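PpBBE-like 1 D396N (Physcomitrella patens subsp. patens, PDB 6EO5) probably oxidises cellobiose with its flavin-adenine dinucleotide cofactor, as a moss homolog of berberine bridge enzyme. Local coordinates at residues 361-375 against 384-397. Numbering follows the deposited sequence.
Sequences AYFIYNLYGSQSAIN and FIHRNSLYSIQMVA
The carbonyl oxygen of Ser-389 is gripped by two donors from 361-375. Gly-369 N reaches Ser-389 O in the carbonyl plane at 3.1 Å. The amide of Asn-375 adds ND2 at 3.0 Å from the same Ser-389 O, tilted 25° from that plane. Water 3 joins Asn-375 OD1 to His-386 O and Ser-389 N, so both ends of the amide are used and its rotation is fixed. Nearby, the Arg-387 chain bends at chi2 and brings NH1 to Ile-374 O at 3.2 Å. Its NE holds Phe-384 O, one guanidinium face lies over Phe-384 CD1, and NH2 forms a salt bridge with Asp-168. A methionine in its place would probably leave Asp-168 without this charge partner and Ile-374 O without this donor.

Beyond the loops, 361-367 and 391-397 pair as antiparallel strands. Gln-394 N to Ile-364 O is nearly straight, 2.8 Å and 177°. On one side of the sheet the Tyr-362 ring lies over Val-396, whose CB sits 3.8 Å from the ring centroid in a CH-pi contact. With CG between the backbone N and the carbonyl carbon (chi1 61°), the ring lies alongside Val-396 and turns a face to it. Farther along this side, Ser-392 OG meets waters 1 and 2, and water 2 reaches Tyr-368 OH, which also bonds Tyr-337. The side chain of Asn-366 comes within about 5 Å of the FAD. On the other side, Tyr-365 CD2 packs on Ile-393 CG1 at 3.6 Å, and helix 405-420 covers Phe-363, Tyr-365 and Met-395. These are neighbouring interior strands of the seven-stranded antiparallel sheet. The helix side is largely apolar. The other adds a water-linked polar network beside Asn-366, consistent with its place near the flavin.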
ATOM      1  N   ALA A 361      -8.469  -2.941 -18.079  1.00 55.84           N
ATOM      2  CA  ALA A 361      -7.270  -2.971 -17.248  1.00 52.84           C
ATOM      3  C   ALA A 361      -6.718  -1.552 -17.110  1.00 57.11           C
ATOM      4  O   ALA A 361      -7.122  -0.635 -17.832  1.00 56.23           O
ATOM      5  CB  ALA A 361      -6.206  -3.893 -17.842  1.00 50.09           C
ATOM      6  N   TYR A 362      -5.777  -1.367 -16.180  1.00 55.21           N
ATOM      7  CA  TYR A 362      -5.062  -0.098 -16.098  1.00 51.81           C
ATOM      8  C   TYR A 362      -3.658  -0.316 -15.540  1.00 51.29           C
ATOM      9  O   TYR A 362      -3.335  -1.377 -15.000  1.00 50.38           O
ATOM     10  CB  TYR A 362      -5.842   0.934 -15.281  1.00 51.70           C
ATOM     11  CG  TYR A 362      -6.116   0.558 -13.850  1.00 51.80           C
ATOM     12  CD1 TYR A 362      -5.232   0.903 -12.844  1.00 52.74           C
ATOM     13  CD2 TYR A 362      -7.278  -0.103 -13.497  1.00 47.96           C
ATOM     14  CE1 TYR A 362      -5.492   0.567 -11.526  1.00 58.03           C
ATOM     15  CE2 TYR A 362      -7.547  -0.440 -12.187  1.00 46.58           C
ATOM     16  CZ  TYR A 362      -6.652  -0.109 -11.201  1.00 54.23           C
ATOM     17  OH  TYR A 362      -6.910  -0.429  -9.876  1.00 55.40           O
ATOM     18  N   PHE A 363      -2.815   0.712 -15.703  1.00 52.56           N
ATOM     19  CA  PHE A 363      -1.374   0.627 -15.451  1.00 51.08           C
ATOM     20  C   PHE A 363      -0.862   1.960 -14.914  1.00 55.26           C
ATOM     21  O   PHE A 363      -1.033   2.999 -15.565  1.00 56.12           O
ATOM     22  CB  PHE A 363      -0.638   0.231 -16.734  1.00 50.18           C
ATOM     23  CG  PHE A 363      -1.161  -1.040 -17.341  1.00 55.13           C
ATOM     24  CD1 PHE A 363      -2.265  -1.019 -18.192  1.00 51.98           C
ATOM     25  CD2 PHE A 363      -0.583  -2.268 -17.031  1.00 51.02           C
ATOM     26  CE1 PHE A 363      -2.779  -2.201 -18.728  1.00 51.71           C
ATOM     27  CE2 PHE A 363      -1.089  -3.445 -17.579  1.00 49.17           C
ATOM     28  CZ  PHE A 363      -2.184  -3.407 -18.427  1.00 46.99           C
ATOM     29  N   ILE A 364      -0.229   1.934 -13.735  1.00 53.17           N
ATOM     30  CA  ILE A 364       0.162   3.134 -13.001  1.00 49.31           C
ATOM     31  C   ILE A 364       1.632   3.009 -12.614  1.00 54.07           C
ATOM     32  O   ILE A 364       2.056   1.966 -12.108  1.00 53.00           O
ATOM     33  CB  ILE A 364      -0.717   3.334 -11.748  1.00 50.90           C
ATOM     34  CG1 ILE A 364      -2.190   3.436 -12.132  1.00 51.73           C
ATOM     35  CG2 ILE A 364      -0.281   4.553 -10.908  1.00 43.71           C
ATOM     36  CD1 ILE A 364      -3.091   3.571 -10.938  1.00 45.76           C
ATOM     37  N   TYR A 365       2.401   4.087 -12.816  1.00 56.86           N
ATOM     38  CA  TYR A 365       3.857   4.075 -12.659  1.00 50.76           C
ATOM     39  C   TYR A 365       4.237   5.107 -11.606  1.00 53.30           C
ATOM     40  O   TYR A 365       4.233   6.308 -11.891  1.00 58.16           O
ATOM     41  CB  TYR A 365       4.551   4.380 -13.988  1.00 48.12           C
ATOM     42  CG  TYR A 365       4.110   3.511 -15.155  1.00 53.81           C
ATOM     43  CD1 TYR A 365       2.869   3.695 -15.760  1.00 54.32           C
ATOM     44  CD2 TYR A 365       4.944   2.525 -15.673  1.00 54.26           C
ATOM     45  CE1 TYR A 365       2.468   2.905 -16.835  1.00 53.04           C
ATOM     46  CE2 TYR A 365       4.550   1.736 -16.753  1.00 53.01           C
ATOM     47  CZ  TYR A 365       3.310   1.931 -17.328  1.00 53.23           C
ATOM     48  OH  TYR A 365       2.908   1.162 -18.404  1.00 53.82           O
ATOM     49  N   ASN A 366       4.563   4.654 -10.394  1.00 54.73           N
ATOM     50  CA  ASN A 366       4.958   5.558  -9.313  1.00 52.15           C
ATOM     51  C   ASN A 366       6.437   5.885  -9.433  1.00 54.68           C
ATOM     52  O   ASN A 366       7.269   4.976  -9.472  1.00 54.97           O
ATOM     53  CB  ASN A 366       4.687   4.935  -7.950  1.00 52.09           C
ATOM     54  CG  ASN A 366       3.225   4.772  -7.673  1.00 51.96           C
ATOM     55  OD1 ASN A 366       2.392   5.405  -8.314  1.00 53.23           O
ATOM     56  ND2 ASN A 366       2.897   3.921  -6.703  1.00 53.03           N
ATOM     57  N   LEU A 367       6.774   7.171  -9.457  1.00 53.64           N
ATOM     58  CA  LEU A 367       8.158   7.572  -9.663  1.00 53.64           C
ATOM     59  C   LEU A 367       8.938   7.477  -8.355  1.00 54.43           C
ATOM     60  O   LEU A 367       8.492   7.985  -7.321  1.00 52.51           O
ATOM     61  CB  LEU A 367       8.214   8.992 -10.219  1.00 54.19           C
ATOM     62  CG  LEU A 367       9.620   9.536 -10.444  1.00 54.00           C
ATOM     63  CD1 LEU A 367      10.219   8.874 -11.673  1.00 50.73           C
ATOM     64  CD2 LEU A 367       9.605  11.057 -10.572  1.00 49.77           C
ATOM     65  N   TYR A 368      10.098   6.802  -8.400  1.00 53.27           N
ATOM     66  CA  TYR A 368      11.019   6.749  -7.273  1.00 51.22           C
ATOM     67  C   TYR A 368      12.200   7.668  -7.634  1.00 55.65           C
ATOM     68  O   TYR A 368      12.079   8.896  -7.537  1.00 59.95           O
ATOM     69  CB  TYR A 368      11.453   5.322  -6.949  1.00 53.92           C
ATOM     70  CG  TYR A 368      10.407   4.448  -6.270  1.00 54.83           C
ATOM     71  CD1 TYR A 368       9.176   4.191  -6.875  1.00 51.92           C
ATOM     72  CD2 TYR A 368      10.665   3.863  -5.034  1.00 52.95           C
ATOM     73  CE1 TYR A 368       8.223   3.390  -6.257  1.00 50.12           C
ATOM     74  CE2 TYR A 368       9.718   3.062  -4.410  1.00 49.96           C
ATOM     75  CZ  TYR A 368       8.503   2.828  -5.030  1.00 51.15           C
ATOM     76  OH  TYR A 368       7.568   2.018  -4.423  1.00 50.63           O
ATOM     77  N   GLY A 369      13.342   7.102  -8.023  1.00 51.93           N
ATOM     78  CA  GLY A 369      14.430   7.899  -8.557  1.00 52.06           C
ATOM     79  C   GLY A 369      15.477   8.274  -7.523  1.00 54.18           C
ATOM     80  O   GLY A 369      15.246   8.271  -6.314  1.00 53.09           O
ATOM     81  N   SER A 370      16.651   8.652  -8.039  1.00 52.99           N
ATOM     82  CA  SER A 370      17.808   8.910  -7.192  1.00 52.83           C
ATOM     83  C   SER A 370      17.636  10.146  -6.303  1.00 57.90           C
ATOM     84  O   SER A 370      18.232  10.201  -5.220  1.00 61.91           O
ATOM     85  CB  SER A 370      19.053   9.051  -8.062  1.00 51.07           C
ATOM     86  OG  SER A 370      18.908  10.154  -8.939  1.00 61.97           O
ATOM     87  N   GLN A 371      16.842  11.142  -6.726  1.00 52.39           N
ATOM     88  CA  GLN A 371      16.580  12.315  -5.884  1.00 52.54           C
ATOM     89  C   GLN A 371      15.586  12.034  -4.761  1.00 55.21           C
ATOM     90  O   GLN A 371      15.472  12.849  -3.835  1.00 56.65           O
ATOM     91  CB  GLN A 371      16.035  13.511  -6.695  1.00 46.45           C
ATOM     92  CG  GLN A 371      16.754  13.874  -7.989  1.00 46.89           C
ATOM     93  CD  GLN A 371      16.482  12.871  -9.115  1.00 55.52           C
ATOM     94  OE1 GLN A 371      15.645  11.974  -8.972  1.00 56.47           O
ATOM     95  NE2 GLN A 371      17.189  13.012 -10.224  1.00 50.58           N
ATOM     96  N   SER A 372      14.862  10.920  -4.813  1.00 52.45           N
ATOM     97  CA  SER A 372      13.807  10.676  -3.840  1.00 52.39           C
ATOM     98  C   SER A 372      14.396  10.282  -2.497  1.00 55.83           C
ATOM     99  O   SER A 372      15.452   9.647  -2.413  1.00 58.28           O
ATOM    100  CB  SER A 372      12.863   9.571  -4.317  1.00 56.42           C
ATOM    101  OG  SER A 372      13.491   8.291  -4.235  1.00 56.23           O
ATOM    102  N   ALA A 373      13.686  10.664  -1.436  1.00 58.26           N
ATOM    103  CA  ALA A 373      14.011  10.177  -0.103  1.00 55.69           C
ATOM    104  C   ALA A 373      13.952   8.651  -0.031  1.00 58.10           C
ATOM    105  O   ALA A 373      14.678   8.043   0.764  1.00 58.70           O
ATOM    106  CB  ALA A 373      13.058  10.804   0.917  1.00 47.97           C
ATOM    107  N   ILE A 374      13.094   8.018  -0.842  1.00 53.95           N
ATOM    108  CA  ILE A 374      12.998   6.559  -0.839  1.00 55.84           C
ATOM    109  C   ILE A 374      14.345   5.946  -1.193  1.00 57.37           C
ATOM    110  O   ILE A 374      14.921   5.161  -0.427  1.00 55.89           O
ATOM    111  CB  ILE A 374      11.907   6.086  -1.813  1.00 54.67           C
ATOM    112  CG1 ILE A 374      10.629   6.907  -1.636  1.00 51.67           C
ATOM    113  CG2 ILE A 374      11.650   4.591  -1.633  1.00 48.13           C
ATOM    114  CD1 ILE A 374       9.688   6.768  -2.826  1.00 52.57           C
ATOM    115  N   ASN A 375      14.871   6.311  -2.364  1.00 53.05           N
ATOM    116  CA  ASN A 375      16.150   5.794  -2.826  1.00 54.45           C
ATOM    117  C   ASN A 375      17.335   6.321  -2.025  1.00 56.75           C
ATOM    118  O   ASN A 375      18.466   5.911  -2.309  1.00 59.59           O
ATOM    119  CB  ASN A 375      16.357   6.127  -4.314  1.00 53.13           C
ATOM    120  CG  ASN A 375      15.483   5.289  -5.249  1.00 51.65           C
ATOM    121  OD1 ASN A 375      14.420   4.799  -4.873  1.00 54.41           O
ATOM    122  ND2 ASN A 375      15.933   5.138  -6.483  1.00 53.31           N
ATOM    123  N   PHE A 384      12.285  -3.241   3.658  1.00 56.48           N
ATOM    124  CA  PHE A 384      11.931  -2.745   2.333  1.00 55.44           C
ATOM    125  C   PHE A 384      13.212  -2.500   1.538  1.00 55.02           C
ATOM    126  O   PHE A 384      14.021  -1.643   1.906  1.00 62.51           O
ATOM    127  CB  PHE A 384      11.093  -1.468   2.429  1.00 54.35           C
ATOM    128  CG  PHE A 384      10.461  -1.064   1.132  1.00 53.20           C
ATOM    129  CD1 PHE A 384      11.158  -0.277   0.223  1.00 51.83           C
ATOM    130  CD2 PHE A 384       9.178  -1.493   0.806  1.00 54.06           C
ATOM    131  CE1 PHE A 384      10.585   0.090  -0.988  1.00 49.21           C
ATOM    132  CE2 PHE A 384       8.597  -1.133  -0.406  1.00 52.73           C
ATOM    133  CZ  PHE A 384       9.305  -0.328  -1.299  1.00 50.85           C
ATOM    134  N   ILE A 385      13.380  -3.240   0.442  1.00 55.46           N
ATOM    135  CA  ILE A 385      14.653  -3.295  -0.273  1.00 54.58           C
ATOM    136  C   ILE A 385      14.676  -2.447  -1.544  1.00 52.26           C
ATOM    137  O   ILE A 385      15.765  -2.159  -2.060  1.00 53.46           O
ATOM    138  CB  ILE A 385      15.028  -4.757  -0.623  1.00 52.72           C
ATOM    139  CG1 ILE A 385      14.048  -5.343  -1.652  1.00 52.10           C
ATOM    140  CG2 ILE A 385      15.086  -5.625   0.636  1.00 46.41           C
ATOM    141  CD1 ILE A 385      14.509  -6.673  -2.263  1.00 53.48           C
ATOM    142  N   HIS A 386      13.519  -2.038  -2.057  1.00 51.61           N
ATOM    143  CA  HIS A 386      13.432  -1.435  -3.385  1.00 50.58           C
ATOM    144  C   HIS A 386      13.858   0.026  -3.309  1.00 55.23           C
ATOM    145  O   HIS A 386      13.049   0.957  -3.334  1.00 58.57           O
ATOM    146  CB  HIS A 386      12.022  -1.606  -3.927  1.00 52.99           C
ATOM    147  CG  HIS A 386      11.447  -2.954  -3.636  1.00 52.77           C
ATOM    148  ND1 HIS A 386      11.925  -4.110  -4.222  1.00 51.16           N
ATOM    149  CD2 HIS A 386      10.467  -3.338  -2.784  1.00 52.49           C
ATOM    150  CE1 HIS A 386      11.252  -5.147  -3.751  1.00 51.48           C
ATOM    151  NE2 HIS A 386      10.357  -4.705  -2.881  1.00 54.37           N
ATOM    152  N   ARG A 387      15.171   0.222  -3.224  1.00 51.34           N
ATOM    153  CA  ARG A 387      15.750   1.535  -2.977  1.00 50.18           C
ATOM    154  C   ARG A 387      16.568   2.043  -4.157  1.00 52.85           C
ATOM    155  O   ARG A 387      17.336   2.999  -3.994  1.00 50.47           O
ATOM    156  CB  ARG A 387      16.620   1.491  -1.722  1.00 48.61           C
ATOM    157  CG  ARG A 387      15.920   0.914  -0.510  1.00 50.55           C
ATOM    158  CD  ARG A 387      14.903   1.887   0.013  1.00 53.86           C
ATOM    159  NE  ARG A 387      14.393   1.483   1.319  1.00 58.35           N
ATOM    160  CZ  ARG A 387      13.528   2.208   2.021  1.00 59.63           C
ATOM    161  NH1 ARG A 387      13.100   3.366   1.526  1.00 57.17           N
ATOM    162  NH2 ARG A 387      13.096   1.782   3.205  1.00 55.70           N
ATOM    163  N   ASN A 388      16.435   1.420  -5.342  1.00 49.85           N
ATOM    164  CA  ASN A 388      17.298   1.765  -6.469  1.00 50.23           C
ATOM    165  C   ASN A 388      16.577   1.711  -7.817  1.00 53.54           C
ATOM    166  O   ASN A 388      17.231   1.549  -8.860  1.00 52.39           O
ATOM    167  CB  ASN A 388      18.522   0.849  -6.509  1.00 46.27           C
ATOM    168  CG  ASN A 388      19.703   1.488  -7.211  1.00 52.12           C
ATOM    169  OD1 ASN A 388      20.020   2.664  -6.986  1.00 55.11           O
ATOM    170  ND2 ASN A 388      20.355   0.730  -8.076  1.00 49.71           N
ATOM    171  N   SER A 389      15.261   1.866  -7.830  1.00 53.34           N
ATOM    172  CA  SER A 389      14.481   1.838  -9.055  1.00 56.84           C
ATOM    173  C   SER A 389      14.161   3.252  -9.517  1.00 56.49           C
ATOM    174  O   SER A 389      14.202   4.212  -8.742  1.00 56.66           O
ATOM    175  CB  SER A 389      13.172   1.085  -8.841  1.00 55.13           C
ATOM    176  OG  SER A 389      12.337   1.889  -8.014  1.00 58.32           O
ATOM    177  N   LEU A 390      13.811   3.367 -10.799  1.00 54.87           N
ATOM    178  CA  LEU A 390      13.256   4.626 -11.284  1.00 52.35           C
ATOM    179  C   LEU A 390      11.765   4.710 -10.970  1.00 56.59           C
ATOM    180  O   LEU A 390      11.294   5.735 -10.457  1.00 51.14           O
ATOM    181  CB  LEU A 390      13.515   4.770 -12.783  1.00 50.67           C
ATOM    182  CG  LEU A 390      13.126   6.085 -13.453  1.00 54.57           C
ATOM    183  CD1 LEU A 390      13.788   7.300 -12.771  1.00 47.90           C
ATOM    184  CD2 LEU A 390      13.457   6.030 -14.950  1.00 50.58           C
ATOM    185  N   TYR A 391      11.015   3.634 -11.236  1.00 55.74           N
ATOM    186  CA  TYR A 391       9.587   3.612 -10.948  1.00 52.55           C
ATOM    187  C   TYR A 391       9.111   2.170 -10.795  1.00 54.85           C
ATOM    188  O   TYR A 391       9.783   1.223 -11.214  1.00 53.42           O
ATOM    189  CB  TYR A 391       8.792   4.346 -12.039  1.00 47.95           C
ATOM    190  CG  TYR A 391       8.969   3.793 -13.435  1.00 50.84           C
ATOM    191  CD1 TYR A 391       8.211   2.704 -13.876  1.00 50.40           C
ATOM    192  CD2 TYR A 391       9.868   4.372 -14.325  1.00 50.49           C
ATOM    193  CE1 TYR A 391       8.360   2.204 -15.144  1.00 53.47           C
ATOM    194  CE2 TYR A 391      10.022   3.879 -15.606  1.00 48.64           C
ATOM    195  CZ  TYR A 391       9.268   2.792 -16.010  1.00 54.74           C
ATOM    196  OH  TYR A 391       9.414   2.279 -17.286  1.00 58.13           O
ATOM    197  N   SER A 392       7.938   2.021 -10.176  1.00 50.72           N
ATOM    198  CA  SER A 392       7.222   0.757 -10.089  1.00 46.13           C
ATOM    199  C   SER A 392       6.091   0.749 -11.108  1.00 50.90           C
ATOM    200  O   SER A 392       5.606   1.806 -11.514  1.00 53.36           O
ATOM    201  CB  SER A 392       6.636   0.562  -8.694  1.00 50.79           C
ATOM    202  OG  SER A 392       5.725   1.620  -8.387  1.00 51.58           O
ATOM    203  N   ILE A 393       5.660  -0.442 -11.522  1.00 51.40           N
ATOM    204  CA  ILE A 393       4.497  -0.578 -12.400  1.00 53.07           C
ATOM    205  C   ILE A 393       3.412  -1.340 -11.649  1.00 53.28           C
ATOM    206  O   ILE A 393       3.626  -2.486 -11.232  1.00 55.20           O
ATOM    207  CB  ILE A 393       4.828  -1.294 -13.722  1.00 56.89           C
ATOM    208  CG1 ILE A 393       6.010  -0.654 -14.450  1.00 53.29           C
ATOM    209  CG2 ILE A 393       3.608  -1.277 -14.632  1.00 52.34           C
ATOM    210  CD1 ILE A 393       6.305  -1.323 -15.786  1.00 52.50           C
ATOM    211  N   GLN A 394       2.243  -0.727 -11.505  1.00 53.44           N
ATOM    212  CA  GLN A 394       1.070  -1.427 -10.996  1.00 53.74           C
ATOM    213  C   GLN A 394       0.214  -1.875 -12.180  1.00 54.64           C
ATOM    214  O   GLN A 394      -0.184  -1.046 -13.009  1.00 56.18           O
ATOM    215  CB  GLN A 394       0.266  -0.550 -10.038  1.00 48.91           C
ATOM    216  CG  GLN A 394      -0.758  -1.346  -9.245  1.00 50.94           C
ATOM    217  CD  GLN A 394      -1.806  -0.482  -8.573  1.00 52.70           C
ATOM    218  OE1 GLN A 394      -2.811  -0.986  -8.065  1.00 54.68           O
ATOM    219  NE2 GLN A 394      -1.582   0.822  -8.572  1.00 47.02           N
ATOM    220  N   MET A 395      -0.063  -3.179 -12.254  1.00 48.72           N
ATOM    221  CA  MET A 395      -0.778  -3.795 -13.373  1.00 50.82           C
ATOM    222  C   MET A 395      -2.051  -4.453 -12.855  1.00 52.43           C
ATOM    223  O   MET A 395      -1.978  -5.461 -12.146  1.00 57.02           O
ATOM    224  CB  MET A 395       0.105  -4.830 -14.067  1.00 47.88           C
ATOM    225  CG  MET A 395       1.548  -4.423 -14.173  1.00 48.86           C
ATOM    226  SD  MET A 395       2.601  -5.839 -14.490  1.00 53.51           S
ATOM    227  CE  MET A 395       4.217  -5.102 -14.597  1.00 48.96           C
ATOM    228  N   VAL A 396      -3.211  -3.916 -13.232  1.00 50.37           N
ATOM    229  CA  VAL A 396      -4.507  -4.377 -12.737  1.00 52.63           C
ATOM    230  C   VAL A 396      -5.378  -4.778 -13.924  1.00 55.11           C
ATOM    231  O   VAL A 396      -5.507  -4.010 -14.884  1.00 55.11           O
ATOM    232  CB  VAL A 396      -5.216  -3.289 -11.903  1.00 55.83           C
ATOM    233  CG1 VAL A 396      -6.530  -3.816 -11.339  1.00 54.40           C
ATOM    234  CG2 VAL A 396      -4.315  -2.772 -10.789  1.00 51.55           C
ATOM    235  N   ALA A 397      -5.976  -5.975 -13.858  1.00 57.17           N
ATOM    236  CA  ALA A 397      -6.975  -6.428 -14.828  1.00 55.25           C
ATOM    237  C   ALA A 397      -8.239  -6.843 -14.090  1.00 55.88           C
ATOM    238  O   ALA A 397      -8.180  -7.669 -13.175  1.00 56.44           O
ATOM    239  CB  ALA A 397      -6.464  -7.592 -15.674  1.00 50.98           C
TER
HETATM  240  O   HOH W   1       3.379   2.052  -9.481  1.00 51.41           O
HETATM  241  O   HOH W   2       5.380   1.743  -5.594  1.00 51.22           O
HETATM  242  O   HOH W   3      13.504   2.317  -5.528  1.00 51.03           O